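Local coordinates for protein triphenylmethane reductase (Citrobacter sp., PDB 2JL1) that binds NADP and probably uses the reduced cofactor to decolourise triphenylmethane dyes, as an atypical short-chain dehydrogenase/reductase of the NmrA-like family, at residues I17-K22 with T174-A179; V199-W204 with D266-I271; G7-L12 with V36-T41. All blocks are in the same frame, centred on the assembly; numbering follows the deposited sequence.

Interaction 1 of 3, residues I17-K22 with T174-A179. With NAP (NADP nicotinamide-adenine-dinucleotide phosphate), chain B.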
loop_
_atom_site.group_PDB
_atom_site.type_symbol
_atom_site.label_atom_id
_atom_site.label_comp_id
_atom_site.label_asym_id
_atom_site.label_seq_id
_atom_site.Cartn_x
_atom_site.Cartn_y
_atom_site.Cartn_z
ATOM N N ILE A 17 -22.429 -12.862 -7.717
ATOM C CA ILE A 17 -23.020 -13.245 -8.996
ATOM C C ILE A 17 -24.502 -13.603 -8.861
ATOM O O ILE A 17 -25.321 -13.177 -9.683
ATOM C CB ILE A 17 -22.163 -14.320 -9.685
ATOM C CG1 ILE A 17 -20.861 -13.645 -10.146
ATOM C CG2 ILE A 17 -22.937 -15.018 -10.856
ATOM C CD1 ILE A 17 -19.833 -14.542 -10.726
ATOM N N GLN A 18 -24.855 -14.344 -7.807
ATOM C CA GLN A 18 -26.263 -14.687 -7.586
ATOM C C GLN A 18 -27.133 -13.466 -7.319
ATOM O O GLN A 18 -28.263 -13.383 -7.814
ATOM C CB GLN A 18 -26.407 -15.772 -6.511
ATOM C CG GLN A 18 -25.888 -17.137 -7.003
ATOM C CD GLN A 18 -26.484 -17.567 -8.366
ATOM O OE1 GLN A 18 -27.701 -17.567 -8.547
ATOM N NE2 GLN A 18 -25.616 -17.941 -9.320
ATOM N N HIS A 19 -26.595 -12.494 -6.573
ATOM C CA HIS A 19 -27.268 -11.202 -6.398
ATOM C C HIS A 19 -27.303 -10.330 -7.666
ATOM O O HIS A 19 -28.314 -9.674 -7.934
ATOM C CB HIS A 19 -26.642 -10.430 -5.232
ATOM C CG HIS A 19 -26.970 -11.011 -3.890
ATOM N ND1 HIS A 19 -28.225 -10.923 -3.327
ATOM C CD2 HIS A 19 -26.209 -11.701 -3.007
ATOM C CE1 HIS A 19 -28.225 -11.534 -2.155
ATOM N NE2 HIS A 19 -27.010 -12.005 -1.934
ATOM N N LEU A 20 -26.212 -10.317 -8.440
ATOM C CA LEU A 20 -26.184 -9.592 -9.722
ATOM C C LEU A 20 -27.206 -10.152 -10.711
ATOM O O LEU A 20 -27.812 -9.397 -11.482
ATOM C CB LEU A 20 -24.781 -9.615 -10.360
ATOM C CG LEU A 20 -23.708 -8.724 -9.711
ATOM C CD1 LEU A 20 -22.322 -8.939 -10.326
ATOM C CD2 LEU A 20 -24.133 -7.271 -9.808
ATOM N N LEU A 21 -27.397 -11.469 -10.676
ATOM C CA LEU A 21 -28.360 -12.149 -11.564
ATOM C C LEU A 21 -29.810 -11.737 -11.288
ATOM O O LEU A 21 -30.676 -11.918 -12.135
ATOM C CB LEU A 21 -28.184 -13.680 -11.515
ATOM C CG LEU A 21 -26.960 -14.276 -12.242
ATOM C CD1 LEU A 21 -26.705 -15.767 -11.880
ATOM C CD2 LEU A 21 -27.068 -14.118 -13.750
ATOM N N LYS A 22 -30.073 -11.180 -10.111
ATOM C CA LYS A 22 -31.401 -10.633 -9.822
ATOM C C LYS A 22 -31.508 -9.165 -10.240
ATOM O O LYS A 22 -32.578 -8.568 -10.130
ATOM C CB LYS A 22 -31.744 -10.778 -8.342
ATOM C CG LYS A 22 -31.867 -12.204 -7.864
ATOM C CD LYS A 22 -32.310 -12.197 -6.413
ATOM C CE LYS A 22 -32.134 -13.549 -5.736
ATOM N NZ LYS A 22 -31.608 -13.312 -4.352
ATOM N N THR A 174 -22.820 -11.260 7.529
ATOM C CA THR A 174 -22.784 -12.469 6.688
ATOM C C THR A 174 -22.189 -12.157 5.293
ATOM O O THR A 174 -22.304 -11.037 4.784
ATOM C CB THR A 174 -24.163 -13.102 6.523
ATOM O OG1 THR A 174 -25.025 -12.183 5.859
ATOM C CG2 THR A 174 -24.810 -13.498 7.909
ATOM N N ARG A 175 -21.548 -13.152 4.687
ATOM C CA ARG A 175 -21.081 -13.052 3.289
ATOM C C ARG A 175 -22.219 -12.653 2.386
ATOM O O ARG A 175 -22.022 -11.880 1.450
ATOM C CB ARG A 175 -20.587 -14.390 2.784
ATOM C CG ARG A 175 -19.194 -14.705 3.116
ATOM C CD ARG A 175 -18.754 -15.901 2.296
ATOM N NE ARG A 175 -17.577 -16.459 2.940
ATOM C CZ ARG A 175 -17.620 -17.473 3.796
ATOM N NH1 ARG A 175 -18.774 -18.070 4.055
ATOM N NH2 ARG A 175 -16.499 -17.901 4.358
ATOM N N ASN A 176 -23.401 -13.206 2.658
ATOM C CA ASN A 176 -24.577 -12.911 1.855
ATOM C C ASN A 176 -24.881 -11.421 1.801
ATOM O O ASN A 176 -25.061 -10.872 0.724
ATOM C CB ASN A 176 -25.798 -13.689 2.323
ATOM C CG ASN A 176 -26.992 -13.405 1.474
ATOM O OD1 ASN A 176 -28.005 -12.915 1.961
ATOM N ND2 ASN A 176 -26.869 -13.663 0.186
ATOM N N GLU A 177 -24.904 -10.766 2.955
ATOM C CA GLU A 177 -25.176 -9.321 3.003
ATOM C C GLU A 177 -24.049 -8.486 2.428
ATOM O O GLU A 177 -24.309 -7.470 1.799
ATOM C CB GLU A 177 -25.502 -8.850 4.423
ATOM C CG GLU A 177 -26.773 -9.464 4.979
ATOM C CD GLU A 177 -27.075 -9.017 6.385
ATOM O OE1 GLU A 177 -26.232 -9.208 7.304
ATOM O OE2 GLU A 177 -28.194 -8.527 6.560
ATOM N N LEU A 178 -22.805 -8.909 2.625
ATOM C CA LEU A 178 -21.670 -8.212 2.005
ATOM C C LEU A 178 -21.718 -8.351 0.490
ATOM O O LEU A 178 -21.385 -7.417 -0.240
ATOM C CB LEU A 178 -20.353 -8.755 2.523
ATOM C CG LEU A 178 -20.158 -8.461 4.003
ATOM C CD1 LEU A 178 -19.004 -9.321 4.582
ATOM C CD2 LEU A 178 -19.965 -6.946 4.217
ATOM N N ALA A 179 -22.167 -9.511 0.020
ATOM C CA ALA A 179 -22.291 -9.760 -1.420
ATOM C C ALA A 179 -23.391 -8.916 -2.030
ATOM O O ALA A 179 -23.272 -8.435 -3.163
ATOM C CB ALA A 179 -22.567 -11.230 -1.680
HETATM P PA NAP B . -12.989 -18.186 -0.742
HETATM O O1A NAP B . -11.894 -18.915 -0.045
HETATM O O2A NAP B . -14.266 -18.923 -0.852
HETATM O O5B NAP B . -12.534 -17.704 -2.192
HETATM C C5B NAP B . -11.243 -17.227 -2.502
HETATM C C4B NAP B . -11.251 -17.073 -4.016
HETATM O O4B NAP B . -9.994 -16.600 -4.484
HETATM C C3B NAP B . -11.506 -18.440 -4.649
HETATM O O3B NAP B . -12.478 -18.318 -5.654
HETATM C C2B NAP B . -10.189 -18.799 -5.278
HETATM O O2B NAP B . -10.380 -19.464 -6.487
HETATM C C1B NAP B . -9.609 -17.429 -5.562
HETATM N N9A NAP B . -8.159 -17.539 -5.768
HETATM C C8A NAP B . -7.229 -18.124 -4.954
HETATM N N7A NAP B . -6.019 -17.997 -5.548
HETATM C C5A NAP B . -6.180 -17.364 -6.734
HETATM C C6A NAP B . -5.286 -16.990 -7.738
HETATM N N6A NAP B . -3.987 -17.256 -7.635
HETATM N N1A NAP B . -5.766 -16.337 -8.850
HETATM C C2A NAP B . -7.112 -16.069 -8.977
HETATM N N3A NAP B . -7.991 -16.431 -7.982
HETATM C C4A NAP B . -7.525 -17.075 -6.882
HETATM O O3 NAP B . -13.212 -16.793 0.066
HETATM P PN NAP B . -14.565 -16.000 0.431
HETATM O O1N NAP B . -15.349 -15.900 -0.810
HETATM O O2N NAP B . -15.172 -16.613 1.645
HETATM O O5D NAP B . -13.990 -14.496 0.760
HETATM C C5D NAP B . -13.432 -13.707 -0.282
HETATM C C4D NAP B . -12.132 -12.990 0.100
HETATM O O4D NAP B . -12.336 -12.253 1.293
HETATM C C3D NAP B . -10.982 -13.956 0.395
HETATM O O3D NAP B . -10.165 -14.251 -0.710
HETATM C C2D NAP B . -10.191 -13.277 1.498
HETATM O O2D NAP B . -9.165 -12.424 1.035
HETATM C C1D NAP B . -11.229 -12.402 2.168
HETATM N N1N NAP B . -11.585 -13.019 3.457
HETATM C C2N NAP B . -12.305 -12.260 4.323
HETATM C C3N NAP B . -12.631 -12.750 5.555
HETATM C C7N NAP B . -13.391 -11.929 6.506
HETATM O O7N NAP B . -13.797 -12.572 7.711
HETATM N N7N NAP B . -13.602 -10.647 6.185
HETATM C C4N NAP B . -12.309 -14.082 5.891
HETATM C C5N NAP B . -11.665 -14.870 4.970
HETATM C C6N NAP B . -11.252 -14.307 3.758
HETATM P P2B NAP B . -10.374 -21.076 -6.585
HETATM O O1X NAP B . -11.820 -21.532 -6.560
HETATM O O2X NAP B . -9.625 -21.722 -5.432
HETATM O O3X NAP B . -9.703 -21.390 -7.906
#
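Helix-to-helix packing centred on His-19 joins the C-terminal part of helix 11-20 to the N-terminal part of helix 175-186, at a partly buried site beside the cofactor pocket. His-19 carries the contact from its side: with CG anti to its carbonyl carbon (chi1 -72°), the ring reaches across to the second helix. There Asn-176 meets it at the ring edge, close to the ring plane, and NE2 of His-19 lies 2.7 Å from ND2 of Asn-176. The two side chains cross at about a right angle, while ring and amide planes are inclined by 36°. Farther along the second helix, CB of Ala-179 packs 3.9 Å from CD2 of His-19, and Leu-180 and Ala-183 continue the surface against which the imidazole rests. In this Rossmann-type fold, helix 11-20 follows strand 3-5, an inner strand of the parallel sheet, and begins at the dinucleotide pyrophosphate, so its packing on helix 175-186 brings two cofactor-binding elements together. The latter helix starts after Thr-174, the N-cap, whose OG1 accepts a bond from N of Glu-177 at 3.2 Å. The first residue of the helix, Arg-175, sends an extended chain to NADP: its NE donates to O2N of the cofactor over 2.7 Å, with a bent N-H...O angle of 134°. The backbone N of Arg-175 is held by Asp-145, and its side chain also lies against Gln-11 and Leu-15.

Interaction 2 of 3, residues V199-W204 with D266-I271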
loop_
_atom_site.group_PDB
_atom_site.type_symbol
_atom_site.label_atom_id
_atom_site.label_comp_id
_atom_site.label_asym_id
_atom_site.label_seq_id
_atom_site.Cartn_x
_atom_site.Cartn_y
_atom_site.Cartn_z
ATOM N N VAL A 199 -20.069 -3.042 8.074
ATOM C CA VAL A 199 -20.101 -3.772 9.326
ATOM C C VAL A 199 -21.509 -3.665 9.933
ATOM O O VAL A 199 -22.385 -2.913 9.448
ATOM C CB VAL A 199 -19.056 -3.225 10.352
ATOM C CG1 VAL A 199 -17.645 -3.193 9.771
ATOM C CG2 VAL A 199 -19.442 -1.836 10.836
ATOM N N SER A 200 -21.711 -4.391 11.019
ATOM C CA SER A 200 -22.995 -4.380 11.727
ATOM C C SER A 200 -23.074 -3.207 12.675
ATOM O O SER A 200 -22.101 -2.900 13.346
ATOM C CB SER A 200 -23.120 -5.642 12.574
ATOM O OG SER A 200 -24.395 -5.710 13.175
ATOM N N ASN A 201 -24.252 -2.595 12.777
ATOM C CA ASN A 201 -24.523 -1.661 13.868
ATOM C C ASN A 201 -25.378 -2.304 14.980
ATOM O O ASN A 201 -26.044 -1.619 15.756
ATOM C CB ASN A 201 -25.141 -0.355 13.338
ATOM C CG ASN A 201 -26.364 -0.585 12.476
ATOM O OD1 ASN A 201 -26.928 -1.688 12.428
ATOM N ND2 ASN A 201 -26.772 0.463 11.763
ATOM N N GLN A 202 -25.339 -3.630 15.031
ATOM C CA GLN A 202 -25.897 -4.415 16.134
ATOM C C GLN A 202 -24.910 -5.533 16.505
ATOM O O GLN A 202 -25.169 -6.721 16.271
ATOM C CB GLN A 202 -27.265 -4.999 15.774
ATOM C CG GLN A 202 -28.329 -3.953 15.475
ATOM C CD GLN A 202 -29.648 -4.595 15.134
ATOM O OE1 GLN A 202 -29.880 -5.011 13.980
ATOM N NE2 GLN A 202 -30.509 -4.727 16.140
ATOM N N PRO A 203 -23.782 -5.158 17.110
ATOM C CA PRO A 203 -22.724 -6.130 17.417
ATOM C C PRO A 203 -23.143 -7.091 18.542
ATOM O O PRO A 203 -24.138 -6.839 19.239
ATOM C CB PRO A 203 -21.541 -5.246 17.845
ATOM C CG PRO A 203 -22.183 -3.943 18.343
ATOM C CD PRO A 203 -23.460 -3.782 17.564
ATOM N N TRP A 204 -22.371 -8.158 18.704
ATOM C CA TRP A 204 -22.703 -9.252 19.622
ATOM C C TRP A 204 -21.435 -9.714 20.333
ATOM O O TRP A 204 -20.324 -9.282 20.004
ATOM C CB TRP A 204 -23.341 -10.410 18.833
ATOM C CG TRP A 204 -22.539 -10.891 17.599
ATOM C CD1 TRP A 204 -22.598 -10.373 16.346
ATOM C CD2 TRP A 204 -21.631 -12.013 17.523
ATOM N NE1 TRP A 204 -21.773 -11.064 15.498
ATOM C CE2 TRP A 204 -21.174 -12.086 16.184
ATOM C CE3 TRP A 204 -21.169 -12.958 18.451
ATOM C CZ2 TRP A 204 -20.257 -13.060 15.747
ATOM C CZ3 TRP A 204 -20.258 -13.925 18.028
ATOM C CH2 TRP A 204 -19.806 -13.972 16.686
ATOM N N ASP A 266 -23.045 2.424 7.368
ATOM C CA ASP A 266 -22.856 2.354 5.900
ATOM C C ASP A 266 -23.569 1.162 5.295
ATOM O O ASP A 266 -24.245 1.319 4.274
ATOM C CB ASP A 266 -21.385 2.279 5.491
ATOM C CG ASP A 266 -20.618 3.546 5.794
ATOM O OD1 ASP A 266 -21.226 4.574 6.146
ATOM O OD2 ASP A 266 -19.386 3.512 5.680
ATOM N N LEU A 267 -23.415 -0.021 5.903
ATOM C CA LEU A 267 -24.010 -1.227 5.316
ATOM C C LEU A 267 -25.534 -1.156 5.350
ATOM O O LEU A 267 -26.199 -1.345 4.328
ATOM C CB LEU A 267 -23.514 -2.514 5.970
ATOM C CG LEU A 267 -24.159 -3.828 5.481
ATOM C CD1 LEU A 267 -23.876 -4.130 3.969
ATOM C CD2 LEU A 267 -23.650 -4.963 6.312
ATOM N N GLN A 268 -26.080 -0.873 6.526
ATOM C CA GLN A 268 -27.522 -0.742 6.666
ATOM C C GLN A 268 -28.121 0.306 5.708
ATOM O O GLN A 268 -29.205 0.102 5.161
ATOM C CB GLN A 268 -27.863 -0.436 8.117
ATOM C CG GLN A 268 -29.345 -0.384 8.398
ATOM C CD GLN A 268 -29.628 0.585 9.491
ATOM O OE1 GLN A 268 -29.661 1.797 9.264
ATOM N NE2 GLN A 268 -29.795 0.080 10.700
ATOM N N LYS A 269 -27.424 1.424 5.513
ATOM C CA LYS A 269 -27.871 2.445 4.555
ATOM C C LYS A 269 -27.886 1.953 3.107
ATOM O O LYS A 269 -28.783 2.290 2.344
ATOM C CB LYS A 269 -27.041 3.724 4.700
ATOM C CG LYS A 269 -27.381 4.451 5.988
ATOM C CD LYS A 269 -26.557 5.706 6.208
ATOM C CE LYS A 269 -27.289 6.570 7.222
ATOM N NZ LYS A 269 -26.342 7.320 8.088
ATOM N N LEU A 270 -26.914 1.132 2.750
ATOM C CA LEU A 270 -26.787 0.584 1.402
ATOM C C LEU A 270 -27.810 -0.514 1.069
ATOM O O LEU A 270 -28.364 -0.545 -0.053
ATOM C CB LEU A 270 -25.380 0.012 1.237
ATOM C CG LEU A 270 -24.458 0.300 0.041
ATOM C CD1 LEU A 270 -25.184 0.373 -1.287
ATOM C CD2 LEU A 270 -23.689 1.575 0.274
ATOM N N ILE A 271 -28.043 -1.428 2.012
ATOM C CA ILE A 271 -28.854 -2.623 1.739
ATOM C C ILE A 271 -30.175 -2.751 2.532
ATOM O O ILE A 271 -30.932 -3.693 2.296
ATOM C CB ILE A 271 -28.024 -3.939 1.868
ATOM C CG1 ILE A 271 -27.678 -4.238 3.335
ATOM C CG2 ILE A 271 -26.771 -3.886 0.969
ATOM C CD1 ILE A 271 -27.231 -5.668 3.576
HETATM O O HOH W 1 -24.410 -1.056 9.038
HETATM O O HOH W 2 -21.467 -0.450 8.071
#
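Asn-201 and Gln-268 bring their side chains together at about a right angle, the two amide planes 65° apart, so the groups are steeply inclined rather than stacked. The meeting point is ND2 of Asn-201, which lies 3.9 Å from CB of Gln-268 and near the amide at the end of that chain. Asn-201 turns its CG between its own backbone N and carbonyl carbon (chi1 53°), and this brings the amide to the helix; ND2 is hydrogen-bonded there to Asp-265, just ahead of the helical turn. Leu-267, by contrast, points its CB at the backbone of Val-199, 3.7 Å from the carbonyl O of Val-199, whereas the valine side chain itself turns away. Two waters complete the join between the backbones. One lies 2.8 Å from O of Val-199, to which it can donate, and accepts from N of Gln-268; the other accepts from N of Val-199 and from N of Leu-267, each at 2.9 Å. Polar backbone atoms at the start of the helix are thus linked to the loop through solvent. Within the loop, OG of Ser-200 accepts from N of Gln-202 at 2.9 Å, an ST turn. The loop leaves strand 194-198, an outermost strand of the seven-stranded parallel sheet, for helix 206-217, while Leu-267 also packs on Leu-198 of that strand and on Ala-181 of helix 175-186.

Interaction 3 of 3, residues G7-L12 with V36-T41. With NAP (NADP nicotinamide-adenine-dinucleotide phosphate), chain B.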
loop_
_atom_site.group_PDB
_atom_site.type_symbol
_atom_site.label_atom_id
_atom_site.label_comp_id
_atom_site.label_asym_id
_atom_site.label_seq_id
_atom_site.Cartn_x
_atom_site.Cartn_y
_atom_site.Cartn_z
ATOM N N GLY A 7 -12.468 -13.923 -8.183
ATOM C CA GLY A 7 -12.879 -14.862 -7.116
ATOM C C GLY A 7 -14.292 -15.457 -7.278
ATOM O O GLY A 7 -14.944 -15.871 -6.292
ATOM N N ALA A 8 -14.750 -15.533 -8.527
ATOM C CA ALA A 8 -16.159 -15.866 -8.826
ATOM C C ALA A 8 -16.651 -17.251 -8.388
ATOM O O ALA A 8 -17.854 -17.423 -8.189
ATOM C CB ALA A 8 -16.482 -15.629 -10.293
ATOM N N THR A 9 -15.741 -18.222 -8.253
ATOM C CA THR A 9 -16.087 -19.556 -7.753
ATOM C C THR A 9 -15.955 -19.655 -6.225
ATOM O O THR A 9 -16.293 -20.683 -5.624
ATOM C CB THR A 9 -15.210 -20.674 -8.382
ATOM O OG1 THR A 9 -13.827 -20.387 -8.136
ATOM C CG2 THR A 9 -15.438 -20.775 -9.873
ATOM N N GLY A 10 -15.463 -18.596 -5.595
ATOM C CA GLY A 10 -15.360 -18.566 -4.139
ATOM C C GLY A 10 -16.713 -18.279 -3.522
ATOM O O GLY A 10 -17.693 -18.031 -4.239
ATOM N N GLN A 11 -16.774 -18.292 -2.194
ATOM C CA GLN A 11 -18.060 -18.183 -1.507
ATOM C C GLN A 11 -18.636 -16.790 -1.704
ATOM O O GLN A 11 -19.787 -16.642 -2.127
ATOM C CB GLN A 11 -17.941 -18.591 -0.022
ATOM C CG GLN A 11 -17.314 -19.988 0.130
ATOM C CD GLN A 11 -17.194 -20.443 1.568
ATOM O OE1 GLN A 11 -18.186 -20.833 2.181
ATOM N NE2 GLN A 11 -15.974 -20.400 2.115
ATOM N N LEU A 12 -17.824 -15.763 -1.470
ATOM C CA LEU A 12 -18.320 -14.392 -1.624
ATOM C C LEU A 12 -18.660 -14.079 -3.068
ATOM O O LEU A 12 -19.712 -13.515 -3.338
ATOM C CB LEU A 12 -17.298 -13.366 -1.089
ATOM C CG LEU A 12 -17.733 -11.895 -1.020
ATOM C CD1 LEU A 12 -18.729 -11.655 0.129
ATOM C CD2 LEU A 12 -16.496 -10.985 -0.839
ATOM N N VAL A 36 -11.222 -22.896 -14.505
ATOM C CA VAL A 36 -12.369 -22.743 -15.405
ATOM C C VAL A 36 -13.361 -23.915 -15.355
ATOM O O VAL A 36 -14.548 -23.731 -15.628
ATOM C CB VAL A 36 -11.944 -22.413 -16.863
ATOM C CG1 VAL A 36 -11.275 -21.044 -16.913
ATOM C CG2 VAL A 36 -11.032 -23.493 -17.425
ATOM N N GLU A 37 -12.868 -25.101 -14.996
ATOM C CA GLU A 37 -13.706 -26.290 -14.801
ATOM C C GLU A 37 -14.710 -26.103 -13.648
ATOM O O GLU A 37 -15.867 -26.502 -13.769
ATOM C CB GLU A 37 -12.824 -27.528 -14.574
ATOM C CG GLU A 37 -13.551 -28.895 -14.584
ATOM C CD GLU A 37 -14.128 -29.285 -13.221
ATOM O OE1 GLU A 37 -13.752 -28.672 -12.188
ATOM O OE2 GLU A 37 -14.966 -30.219 -13.190
ATOM N N LYS A 38 -14.250 -25.497 -12.547
ATOM C CA LYS A 38 -15.087 -25.088 -11.403
ATOM C C LYS A 38 -16.252 -24.173 -11.779
ATOM O O LYS A 38 -17.299 -24.201 -11.141
ATOM C CB LYS A 38 -14.221 -24.344 -10.386
ATOM C CG LYS A 38 -13.672 -25.157 -9.246
ATOM C CD LYS A 38 -14.248 -24.667 -7.910
ATOM C CE LYS A 38 -13.223 -24.744 -6.774
ATOM N NZ LYS A 38 -12.786 -26.145 -6.403
ATOM N N ALA A 39 -16.057 -23.346 -12.802
ATOM C CA ALA A 39 -17.047 -22.336 -13.171
ATOM C C ALA A 39 -18.136 -22.829 -14.139
ATOM O O ALA A 39 -18.858 -22.015 -14.723
ATOM C CB ALA A 39 -16.348 -21.090 -13.721
ATOM N N SER A 40 -18.255 -24.152 -14.285
ATOM C CA SER A 40 -19.323 -24.804 -15.085
ATOM C C SER A 40 -20.736 -24.396 -14.651
ATOM O O SER A 40 -21.547 -23.977 -15.476
ATOM C CB SER A 40 -19.196 -26.333 -15.006
ATOM O OG SER A 40 -17.932 -26.771 -15.478
ATOM N N THR A 41 -21.015 -24.526 -13.353
ATOM C CA THR A 41 -22.266 -24.065 -12.757
ATOM C C THR A 41 -22.691 -22.696 -13.298
ATOM O O THR A 41 -23.832 -22.529 -13.744
ATOM C CB THR A 41 -22.141 -24.011 -11.225
ATOM O OG1 THR A 41 -22.110 -25.355 -10.713
ATOM C CG2 THR A 41 -23.308 -23.234 -10.589
HETATM P PA NAP B . -12.989 -18.186 -0.742
HETATM O O1A NAP B . -11.894 -18.915 -0.045
HETATM O O2A NAP B . -14.266 -18.923 -0.852
HETATM O O5B NAP B . -12.534 -17.704 -2.192
HETATM C C5B NAP B . -11.243 -17.227 -2.502
HETATM C C4B NAP B . -11.251 -17.073 -4.016
HETATM O O4B NAP B . -9.994 -16.600 -4.484
HETATM C C3B NAP B . -11.506 -18.440 -4.649
HETATM O O3B NAP B . -12.478 -18.318 -5.654
HETATM C C2B NAP B . -10.189 -18.799 -5.278
HETATM O O2B NAP B . -10.380 -19.464 -6.487
HETATM C C1B NAP B . -9.609 -17.429 -5.562
HETATM N N9A NAP B . -8.159 -17.539 -5.768
HETATM C C8A NAP B . -7.229 -18.124 -4.954
HETATM N N7A NAP B . -6.019 -17.997 -5.548
HETATM C C5A NAP B . -6.180 -17.364 -6.734
HETATM C C6A NAP B . -5.286 -16.990 -7.738
HETATM N N6A NAP B . -3.987 -17.256 -7.635
HETATM N N1A NAP B . -5.766 -16.337 -8.850
HETATM C C2A NAP B . -7.112 -16.069 -8.977
HETATM N N3A NAP B . -7.991 -16.431 -7.982
HETATM C C4A NAP B . -7.525 -17.075 -6.882
HETATM O O3 NAP B . -13.212 -16.793 0.066
HETATM P PN NAP B . -14.565 -16.000 0.431
HETATM O O1N NAP B . -15.349 -15.900 -0.810
HETATM O O2N NAP B . -15.172 -16.613 1.645
HETATM O O5D NAP B . -13.990 -14.496 0.760
HETATM C C5D NAP B . -13.432 -13.707 -0.282
HETATM C C4D NAP B . -12.132 -12.990 0.100
HETATM O O4D NAP B . -12.336 -12.253 1.293
HETATM C C3D NAP B . -10.982 -13.956 0.395
HETATM O O3D NAP B . -10.165 -14.251 -0.710
HETATM C C2D NAP B . -10.191 -13.277 1.498
HETATM O O2D NAP B . -9.165 -12.424 1.035
HETATM C C1D NAP B . -11.229 -12.402 2.168
HETATM N N1N NAP B . -11.585 -13.019 3.457
HETATM C C2N NAP B . -12.305 -12.260 4.323
HETATM C C3N NAP B . -12.631 -12.750 5.555
HETATM C C7N NAP B . -13.391 -11.929 6.506
HETATM O O7N NAP B . -13.797 -12.572 7.711
HETATM N N7N NAP B . -13.602 -10.647 6.185
HETATM C C4N NAP B . -12.309 -14.082 5.891
HETATM C C5N NAP B . -11.665 -14.870 4.970
HETATM C C6N NAP B . -11.252 -14.307 3.758
HETATM P P2B NAP B . -10.374 -21.076 -6.585
HETATM O O1X NAP B . -11.820 -21.532 -6.560
HETATM O O2X NAP B . -9.625 -21.722 -5.432
HETATM O O3X NAP B . -9.703 -21.390 -7.906
#
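Thr-9 lays its methyl group against the turn that leads into helix 40-44: CG2 of Thr-9 is 3.8 Å from CB of Lys-38 and 4.0 Å from CB of Ala-39. The threonine and lysine side chains cross at about a right angle, and Lys-38, bent along its length, leads on toward the cofactor until its CE is 3.5 Å from O1X of NADP. The same threonine works in two directions. With OG1 between backbone N and carbonyl carbon (chi1 57°) and CG2 anti to the carbonyl carbon, the hydroxyl turns to the 2'-phosphate while the methyl faces Lys-38 and Ala-39; OG1 of Thr-9 donates to O1X of NADP at 2.8 Å. Segment 7-12 is the glycine-rich phosphate-binding loop of the Rossmann fold, a type I turn from Gly-7 to Gly-10 followed by helix 11-20. At the helix start, N of Gln-11 donates to O2A of NADP at 2.9 Å with an N-H...O angle of 167°, and N of Leu-12 donates to O1N at 2.6 Å, equally straight at 169°. The cofactor lies close to the loop at Gly-10, whose N is 3.0 Å from O3B of NADP. Arg-34 is a further hydrogen-bonding partner of NADP, while Val-33 backs both Thr-9 and Ala-39 from strand 29-33.

How the interactions relate
All three contacts are partly buried, and they differ in what fills the join. Interaction 1 packs an imidazole of one helix on another, interaction 2 links a loop to a short helix partly through water, and interaction 3 is small aliphatic packing with an exposed lysine at its margin. Interactions 1 and 3 share helix 11-20 and both touch NADP, at its pyrophosphate from the two sets of residues and, in interaction 3, also at its 2'-phosphate; Leu-12 meets Arg-175 and Ala-179 between them. Interaction 2 adjoins interaction 1, where Glu-177 packs on Ile-271, but stands about 28 Å, centre to centre, from interaction 3.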